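Local coordinates for putative trimethylamine methyltransferase (Rhizobium meliloti, PDB 4YYC) that probably transfers methyl groups, as a methyltransferase acting on trimethylamine or a related methylated amine, at the interface of chains A and B. Coordinates in Å, arbitrary orientation; residue numbers count along the deposited sequence, not the author numbering. Chains: chain A/B, Putative trimethylamine methyltransferase.

Contact 1: the interface of chains A and B. Residues chain A 372, 375-376, 379; chain B 375-376, 379, 413, 416-417.
A:Asn376 buries 61 Å² against chain B, more than any other residue in this patch, and its amide is gripped at both ends. Its CG stands anti to the carbonyl carbon (chi1 -69°), which aims the carboxamide from helix 368-383 at the partner. The oxygen OD1 accepts from B:Asn379 ND2 at 2.9 Å; this amide crosses the first at about a right angle, with the planes 86° apart, and the nearly straight N-H arrives from above the carbonyl plane, not along a lone pair. At the other end A:Asn376 ND2 meets B:Gln413 OE1 tip to tip at 3.1 Å, here in the carbonyl plane and on a lone pair. Water 1 joins the same two amide oxygens to the ring nitrogen A:His372 ND1, 2.9 Å from it, so A:Asn376 OD1 has two polar partners. These opposed bonds should fix which end of the amide is oxygen. B:Gln413, bent at chi2 (-64°), lays its CG over one face of the A:His372 imidazole, 3.7 Å from the ring centroid, and its amide is stacked nearly parallel to the ring. The symmetric bond from A:Asn379 ND2 to B:Asn376 OD1 repeats the asparagine pairing. Between the two pairs the methyls A:Ala375 CB and B:Ala375 CB meet snugly at 3.5 Å. The patch thus joins the two copies of helix 368-383 about the two-fold axis, and would probably set their register if this pairing is the biological dimer.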
loop_
_atom_site.group_PDB
_atom_site.type_symbol
_atom_site.label_atom_id
_atom_site.label_comp_id
_atom_site.label_asym_id
_atom_site.label_seq_id
_atom_site.Cartn_x
_atom_site.Cartn_y
_atom_site.Cartn_z
ATOM N N HIS A 372 4.437 -0.781 7.777
ATOM C CA HIS A 372 3.501 -1.625 7.017
ATOM C C HIS A 372 2.060 -1.221 7.313
ATOM O O HIS A 372 1.252 -1.123 6.419
ATOM C CB HIS A 372 3.707 -3.100 7.286
ATOM C CG HIS A 372 4.786 -3.722 6.466
ATOM N ND1 HIS A 372 4.669 -3.918 5.100
ATOM C CD2 HIS A 372 5.988 -4.241 6.820
ATOM C CE1 HIS A 372 5.761 -4.541 4.665
ATOM N NE2 HIS A 372 6.597 -4.695 5.674
ATOM N N ALA A 375 1.452 2.244 5.748
ATOM C CA ALA A 375 1.457 2.167 4.322
ATOM C C ALA A 375 0.175 1.473 3.795
ATOM O O ALA A 375 -0.429 1.918 2.802
ATOM C CB ALA A 375 2.658 1.393 3.845
ATOM N N ASN A 376 -0.262 0.419 4.455
ATOM C CA ASN A 376 -1.454 -0.282 4.036
ATOM C C ASN A 376 -2.634 0.681 4.152
ATOM O O ASN A 376 -3.473 0.758 3.247
ATOM C CB ASN A 376 -1.679 -1.543 4.831
ATOM C CG ASN A 376 -0.649 -2.616 4.523
ATOM O OD1 ASN A 376 0.118 -2.559 3.536
ATOM N ND2 ASN A 376 -0.643 -3.636 5.391
ATOM N N ASN A 379 -2.132 3.810 1.460
ATOM C CA ASN A 379 -2.389 3.460 0.063
ATOM C C ASN A 379 -3.899 3.305 -0.198
ATOM O O ASN A 379 -4.391 3.781 -1.198
ATOM C CB ASN A 379 -1.556 2.227 -0.366
ATOM C CG ASN A 379 -0.083 2.573 -0.614
ATOM O OD1 ASN A 379 0.266 3.425 -1.460
ATOM N ND2 ASN A 379 0.798 1.886 0.096
ATOM N N ALA B 375 5.759 -2.390 1.143
ATOM C CA ALA B 375 4.336 -2.284 1.215
ATOM C C ALA B 375 3.767 -1.552 -0.028
ATOM O O ALA B 375 2.739 -1.964 -0.594
ATOM C CB ALA B 375 3.931 -1.526 2.452
ATOM N N ASN B 376 4.429 -0.503 -0.472
ATOM C CA ASN B 376 3.972 0.231 -1.630
ATOM C C ASN B 376 4.014 -0.709 -2.834
ATOM O O ASN B 376 3.071 -0.750 -3.632
ATOM C CB ASN B 376 4.782 1.481 -1.865
ATOM C CG ASN B 376 4.543 2.537 -0.801
ATOM O OD1 ASN B 376 3.591 2.484 0.008
ATOM N ND2 ASN B 376 5.432 3.540 -0.814
ATOM N N ASN B 379 1.282 -3.793 -2.273
ATOM C CA ASN B 379 -0.118 -3.409 -2.458
ATOM C C ASN B 379 -0.443 -3.217 -3.952
ATOM O O ASN B 379 -1.474 -3.662 -4.407
ATOM C CB ASN B 379 -0.483 -2.186 -1.583
ATOM C CG ASN B 379 -0.671 -2.558 -0.106
ATOM O OD1 ASN B 379 -1.518 -3.400 0.262
ATOM N ND2 ASN B 379 0.092 -1.904 0.755
ATOM N N GLN B 413 2.795 -10.177 5.702
ATOM C CA GLN B 413 2.068 -9.313 4.799
ATOM C C GLN B 413 1.396 -10.114 3.704
ATOM O O GLN B 413 0.261 -9.807 3.284
ATOM C CB GLN B 413 2.958 -8.183 4.241
ATOM C CG GLN B 413 3.446 -7.228 5.308
ATOM C CD GLN B 413 2.294 -6.455 5.972
ATOM O OE1 GLN B 413 1.471 -5.846 5.279
ATOM N NE2 GLN B 413 2.222 -6.509 7.286
HETATM N N MSE B 416 -1.886 -11.283 4.679
HETATM C CA MSE B 416 -2.885 -10.196 4.673
HETATM C C MSE B 416 -3.375 -10.009 3.262
HETATM O O MSE B 416 -4.569 -9.839 3.040
HETATM C CB MSE B 416 -2.288 -8.915 5.217
HETATM C CG MSE B 416 -2.133 -9.116 6.699
HETATM SE SE MSE B 416 -1.407 -7.399 7.382
HETATM C CE MSE B 416 -0.468 -8.309 8.899
HETATM N N MSE B 417 -2.486 -10.058 2.293
HETATM C CA MSE B 417 -2.881 -9.906 0.898
HETATM C C MSE B 417 -3.788 -11.050 0.448
HETATM O O MSE B 417 -4.779 -10.845 -0.249
HETATM C CB MSE B 417 -1.685 -9.856 -0.059
HETATM C CG MSE B 417 -0.710 -8.722 0.218
HETATM SE SE MSE B 417 -1.472 -6.909 0.072
HETATM C CE MSE B 417 -0.354 -5.921 1.412
HETATM O O HOH W 1 2.364 -4.154 3.397
#

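Contact 2: the interface of chains A and B. Residues chain A 73-74, 76, 78, 98, 249-251; chain B 440-443.
B:Pro441 is the plug of this patch, with 104 Å² hidden by chain A. Its ring lies beneath the A:Arg98 guanidinium: CG sits over the centre of that plane, 3.5 Å from A:Arg98 CZ. The other ring carbons are walled in as well, CD by the branch methyl A:Ile73 CG2 at 3.6 Å and CB by A:Glu76 CG at 3.7 Å. Just past the proline, the backbone N-H of B:Gly442 donates to A:Pro249 O at 2.9 Å, nearly along the C=O axis, pinning the loop by its main chain. B:Gly442 O is reached through water 2 from A:Arg78 NH1.

A second shell holds the arginine lid in place. A:Arg98, bent at chi2 and chi3 (72° and 66°), turns its guanidinium edge so that NH1 donates to the backbone carbonyl A:Ile73 O at 2.7 Å. Its NE forms a salt bridge with A:Glu76 OE2 at 2.7 Å, while A:Arg78 NE bridges OE1 of the same carboxylate at 2.8 Å; each A:Glu76 oxygen accepts on its anti lone pair. Two cationic neighbours would be expected to keep A:Glu76 ionised. In the fold, the B:440-443 loop follows helix 433-439 and enters a groove formed by the end of helix 56-73, strands 75-77 and 98-100, and the loop leading into strand 251-252.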
loop_
_atom_site.group_PDB
_atom_site.type_symbol
_atom_site.label_atom_id
_atom_site.label_comp_id
_atom_site.label_asym_id
_atom_site.label_seq_id
_atom_site.Cartn_x
_atom_site.Cartn_y
_atom_site.Cartn_z
ATOM N N ILE A 73 -34.274 0.265 14.681
ATOM C CA ILE A 73 -33.403 0.340 15.865
ATOM C C ILE A 73 -33.250 1.788 16.294
ATOM O O ILE A 73 -33.417 2.090 17.472
ATOM C CB ILE A 73 -32.024 -0.304 15.601
ATOM C CG1 ILE A 73 -32.231 -1.781 15.247
ATOM C CG2 ILE A 73 -31.135 -0.139 16.823
ATOM C CD1 ILE A 73 -30.979 -2.479 14.773
ATOM N N GLY A 74 -32.959 2.671 15.350
ATOM C CA GLY A 74 -32.811 4.081 15.638
ATOM C C GLY A 74 -31.426 4.441 16.139
ATOM O O GLY A 74 -30.550 3.597 16.273
ATOM N N GLU A 76 -29.507 6.939 19.132
ATOM C CA GLU A 76 -29.665 7.780 20.333
ATOM C C GLU A 76 -29.074 9.172 20.125
ATOM O O GLU A 76 -27.955 9.305 19.651
ATOM C CB GLU A 76 -28.964 7.136 21.522
ATOM C CG GLU A 76 -29.506 5.763 21.905
ATOM C CD GLU A 76 -30.500 5.837 23.037
ATOM O OE1 GLU A 76 -30.137 6.336 24.123
ATOM O OE2 GLU A 76 -31.668 5.422 22.849
ATOM N N ARG A 78 -28.361 11.797 22.783
ATOM C CA ARG A 78 -28.444 11.831 24.252
ATOM C C ARG A 78 -28.180 13.184 24.877
ATOM O O ARG A 78 -27.327 13.909 24.428
ATOM C CB ARG A 78 -27.489 10.819 24.844
ATOM C CG ARG A 78 -27.883 9.424 24.469
ATOM C CD ARG A 78 -27.000 8.387 25.136
ATOM N NE ARG A 78 -27.519 7.029 24.935
ATOM C CZ ARG A 78 -26.860 5.927 25.313
ATOM N NH1 ARG A 78 -25.660 6.022 25.873
ATOM N NH2 ARG A 78 -27.386 4.723 25.103
ATOM N N ARG A 98 -34.188 7.863 21.836
ATOM C CA ARG A 98 -33.928 7.107 20.596
ATOM C C ARG A 98 -34.728 7.735 19.464
ATOM O O ARG A 98 -35.950 7.878 19.569
ATOM C CB ARG A 98 -34.375 5.663 20.769
ATOM C CG ARG A 98 -33.969 4.732 19.632
ATOM C CD ARG A 98 -32.498 4.421 19.631
ATOM N NE ARG A 98 -32.139 3.652 20.821
ATOM C CZ ARG A 98 -32.347 2.355 21.003
ATOM N NH1 ARG A 98 -32.900 1.570 20.047
ATOM N NH2 ARG A 98 -31.981 1.817 22.176
ATOM N N PRO A 249 -21.493 2.168 19.266
ATOM C CA PRO A 249 -22.560 2.102 18.245
ATOM C C PRO A 249 -23.766 3.020 18.507
ATOM O O PRO A 249 -24.363 2.983 19.572
ATOM C CB PRO A 249 -23.015 0.637 18.291
ATOM C CG PRO A 249 -22.679 0.193 19.699
ATOM C CD PRO A 249 -21.447 0.957 20.105
HETATM N N MSE A 250 -24.115 3.791 17.465
HETATM C CA MSE A 250 -25.450 4.373 17.249
HETATM C C MSE A 250 -25.841 5.337 18.364
HETATM O O MSE A 250 -27.006 5.420 18.731
HETATM C CB MSE A 250 -26.461 3.214 17.024
HETATM C CG MSE A 250 -26.104 2.415 15.745
HETATM SE SE MSE A 250 -27.319 0.865 15.582
HETATM C CE MSE A 250 -26.417 -0.372 16.846
ATOM N N VAL A 251 -24.876 6.093 18.881
ATOM C CA VAL A 251 -25.167 7.133 19.877
ATOM C C VAL A 251 -24.435 8.383 19.459
ATOM O O VAL A 251 -23.234 8.308 19.139
ATOM C CB VAL A 251 -24.670 6.722 21.292
ATOM C CG1 VAL A 251 -24.764 7.880 22.287
ATOM C CG2 VAL A 251 -25.463 5.525 21.815
ATOM N N GLY B 440 -27.602 -3.291 19.774
ATOM C CA GLY B 440 -28.303 -2.003 19.784
ATOM C C GLY B 440 -27.430 -0.822 20.221
ATOM O O GLY B 440 -26.235 -0.970 20.552
ATOM N N PRO B 441 -28.019 0.377 20.219
ATOM C CA PRO B 441 -27.211 1.560 20.524
ATOM C C PRO B 441 -26.635 1.555 21.939
ATOM O O PRO B 441 -27.315 1.181 22.886
ATOM C CB PRO B 441 -28.215 2.715 20.345
ATOM C CG PRO B 441 -29.237 2.187 19.378
ATOM C CD PRO B 441 -29.389 0.746 19.796
ATOM N N GLY B 442 -25.392 1.987 22.088
ATOM C CA GLY B 442 -24.828 2.186 23.410
ATOM C C GLY B 442 -24.265 0.933 24.037
ATOM O O GLY B 442 -23.814 0.997 25.183
ATOM N N SER B 443 -24.303 -0.203 23.327
ATOM C CA SER B 443 -23.748 -1.435 23.861
ATOM C C SER B 443 -22.431 -1.768 23.139
ATOM O O SER B 443 -21.717 -0.883 22.676
ATOM C CB SER B 443 -24.825 -2.527 23.822
ATOM O OG SER B 443 -24.386 -3.678 24.518
HETATM O O HOH W 2 -24.433 3.424 26.697
#

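Contact 3: the interface of chains A and B. Residues chain A 54, 58, 61-62, 65, 286-287; chain B 424-426, 430-431.
The segment of chain B running from loop residues 424-426 into the short helix 428-431 packs against two helices of chain A, 56-73 and 286-307. B:Leu426 hides 63 Å² here and splits its branches: CD1 reaches the backbone of helix 56-73 at A:Gly58 CA, 3.8 Å away, where the glycine presents no side chain, and CD2 touches the methyl A:Ala287 CB at 4.0 Å. Beside it, B:Val424 CG1, anti to the backbone N (chi1 180°), meets A:Val286 CG1 at 3.8 Å and borders A:Leu54 CD2. B:Gln431 extends beyond CG (chi2 167°), crossing A:Leu61 at about a right angle, and its amide rests against both leucine methyls, A:Leu61 CD1 beside B:Gln431 OE1, and A:Leu61 CD2 3.8 Å from B:Gln431 CD. Its OE1 accepts from A:Asn65 ND2 at 2.9 Å; the acceptor lies in the asparagine amide plane, but the donor stands above the glutamine carbonyl plane. At the other end B:Gln431 NE2 donates to its own chain's B:Leu426 O at 3.1 Å, which orients the amide and ties the helix back to the loop. An alanine in place of B:Gln431 lacks the carboxamide that bonds A:Asn65 and B:Leu426 O and packs on A:Leu61, and would probably weaken the hold of helix 428-431 on helix 56-73. Water 4 couples A:Asn65 ND2 to the backbone oxygen of B:Gln431. On the far side, water 3 lies 2.7 Å from the backbone A:Ala287 N and also binds B:Asp425 O.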
loop_
_atom_site.group_PDB
_atom_site.type_symbol
_atom_site.label_atom_id
_atom_site.label_comp_id
_atom_site.label_asym_id
_atom_site.label_seq_id
_atom_site.Cartn_x
_atom_site.Cartn_y
_atom_site.Cartn_z
ATOM N N LEU A 54 -17.273 -2.874 -3.737
ATOM C CA LEU A 54 -18.659 -3.330 -3.758
ATOM C C LEU A 54 -19.221 -3.059 -5.124
ATOM O O LEU A 54 -18.950 -2.019 -5.710
ATOM C CB LEU A 54 -19.498 -2.579 -2.742
ATOM C CG LEU A 54 -19.095 -2.705 -1.273
ATOM C CD1 LEU A 54 -19.798 -1.721 -0.367
ATOM C CD2 LEU A 54 -19.331 -4.161 -0.880
ATOM N N GLY A 58 -24.277 -4.957 -4.077
ATOM C CA GLY A 58 -23.738 -4.857 -2.745
ATOM C C GLY A 58 -23.985 -3.484 -2.157
ATOM O O GLY A 58 -24.285 -3.351 -0.985
ATOM N N LEU A 61 -27.557 -3.189 -1.223
ATOM C CA LEU A 61 -27.817 -4.017 -0.062
ATOM C C LEU A 61 -27.472 -3.298 1.235
ATOM O O LEU A 61 -28.263 -3.283 2.172
ATOM C CB LEU A 61 -27.027 -5.308 -0.202
ATOM C CG LEU A 61 -27.069 -6.286 0.962
ATOM C CD1 LEU A 61 -28.485 -6.748 1.204
ATOM C CD2 LEU A 61 -26.186 -7.490 0.592
ATOM N N ILE A 62 -26.277 -2.720 1.264
ATOM C CA ILE A 62 -25.833 -1.964 2.438
ATOM C C ILE A 62 -26.744 -0.758 2.667
ATOM O O ILE A 62 -27.138 -0.491 3.794
ATOM C CB ILE A 62 -24.367 -1.523 2.332
ATOM C CG1 ILE A 62 -23.430 -2.738 2.177
ATOM C CG2 ILE A 62 -23.964 -0.713 3.557
ATOM C CD1 ILE A 62 -23.522 -3.750 3.293
ATOM N N ASN A 65 -30.095 -1.969 4.051
ATOM C CA ASN A 65 -29.924 -2.413 5.422
ATOM C C ASN A 65 -29.713 -1.249 6.397
ATOM O O ASN A 65 -30.204 -1.290 7.530
ATOM C CB ASN A 65 -28.770 -3.439 5.528
ATOM C CG ASN A 65 -29.142 -4.794 4.951
ATOM O OD1 ASN A 65 -30.260 -5.004 4.472
ATOM N ND2 ASN A 65 -28.183 -5.749 4.999
ATOM N N VAL A 286 -17.247 -6.917 7.741
ATOM C CA VAL A 286 -17.138 -5.724 6.910
ATOM C C VAL A 286 -18.530 -5.196 6.579
ATOM O O VAL A 286 -18.820 -4.010 6.802
ATOM C CB VAL A 286 -16.325 -6.006 5.634
ATOM C CG1 VAL A 286 -16.376 -4.807 4.669
ATOM C CG2 VAL A 286 -14.907 -6.318 6.052
ATOM N N ALA A 287 -19.405 -6.066 6.076
ATOM C CA ALA A 287 -20.717 -5.626 5.707
ATOM C C ALA A 287 -21.534 -5.054 6.884
ATOM O O ALA A 287 -22.200 -4.032 6.731
ATOM C CB ALA A 287 -21.506 -6.709 5.044
ATOM N N VAL B 424 -15.215 -8.627 -0.117
ATOM C CA VAL B 424 -16.230 -8.401 0.936
ATOM C C VAL B 424 -17.276 -9.491 0.913
ATOM O O VAL B 424 -17.920 -9.702 -0.127
ATOM C CB VAL B 424 -16.930 -7.054 0.761
ATOM C CG1 VAL B 424 -17.985 -6.830 1.864
ATOM C CG2 VAL B 424 -15.912 -5.939 0.784
ATOM N N ASP B 425 -17.469 -10.144 2.052
ATOM C CA ASP B 425 -18.515 -11.150 2.209
ATOM C C ASP B 425 -19.864 -10.458 2.374
ATOM O O ASP B 425 -20.023 -9.607 3.243
ATOM C CB ASP B 425 -18.215 -11.960 3.474
ATOM C CG ASP B 425 -19.087 -13.211 3.635
ATOM O OD1 ASP B 425 -20.076 -13.418 2.902
ATOM O OD2 ASP B 425 -18.742 -14.020 4.532
ATOM N N LEU B 426 -20.829 -10.849 1.561
ATOM C CA LEU B 426 -22.148 -10.230 1.634
ATOM C C LEU B 426 -23.234 -11.257 1.966
ATOM O O LEU B 426 -24.417 -11.000 1.708
ATOM C CB LEU B 426 -22.437 -9.484 0.331
ATOM C CG LEU B 426 -21.558 -8.241 0.111
ATOM C CD1 LEU B 426 -21.784 -7.720 -1.289
ATOM C CD2 LEU B 426 -21.816 -7.136 1.104
ATOM N N ALA B 430 -22.855 -12.300 7.271
ATOM C CA ALA B 430 -21.945 -11.156 7.189
ATOM C C ALA B 430 -22.688 -9.809 7.317
ATOM O O ALA B 430 -22.150 -8.837 7.877
ATOM C CB ALA B 430 -21.136 -11.214 5.896
ATOM N N GLN B 431 -23.914 -9.754 6.807
ATOM C CA GLN B 431 -24.724 -8.548 6.946
ATOM C C GLN B 431 -24.987 -8.157 8.420
ATOM O O GLN B 431 -25.149 -6.991 8.734
ATOM C CB GLN B 431 -26.026 -8.685 6.188
ATOM C CG GLN B 431 -25.854 -8.650 4.681
ATOM C CD GLN B 431 -27.118 -9.098 3.955
ATOM O OE1 GLN B 431 -28.195 -8.555 4.187
ATOM N NE2 GLN B 431 -26.985 -10.065 3.062
HETATM O O HOH W 3 -18.683 -8.580 5.326
HETATM O O HOH W 4 -25.880 -5.321 6.562
#

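The C-alpha centres of contacts 1 and 2 lie about 34 Å apart; contact 3 is about 23 Å from contact 1 and 21 Å from contact 2. Helix 56-73 of chain A links contacts 2 and 3, supplying its first half to contact 3 and its last residue, A:Ile73, to contact 2. Chain B residues 413-443 touch chain A in all three, in sequence order, while contact 1 also pairs helix 368-383 with its own copy. Contact 1 straddles the two-fold axis, whereas contacts 2 and 3 recur away from it with the chains exchanged; such reciprocity suggests, without proving, a stable dimer.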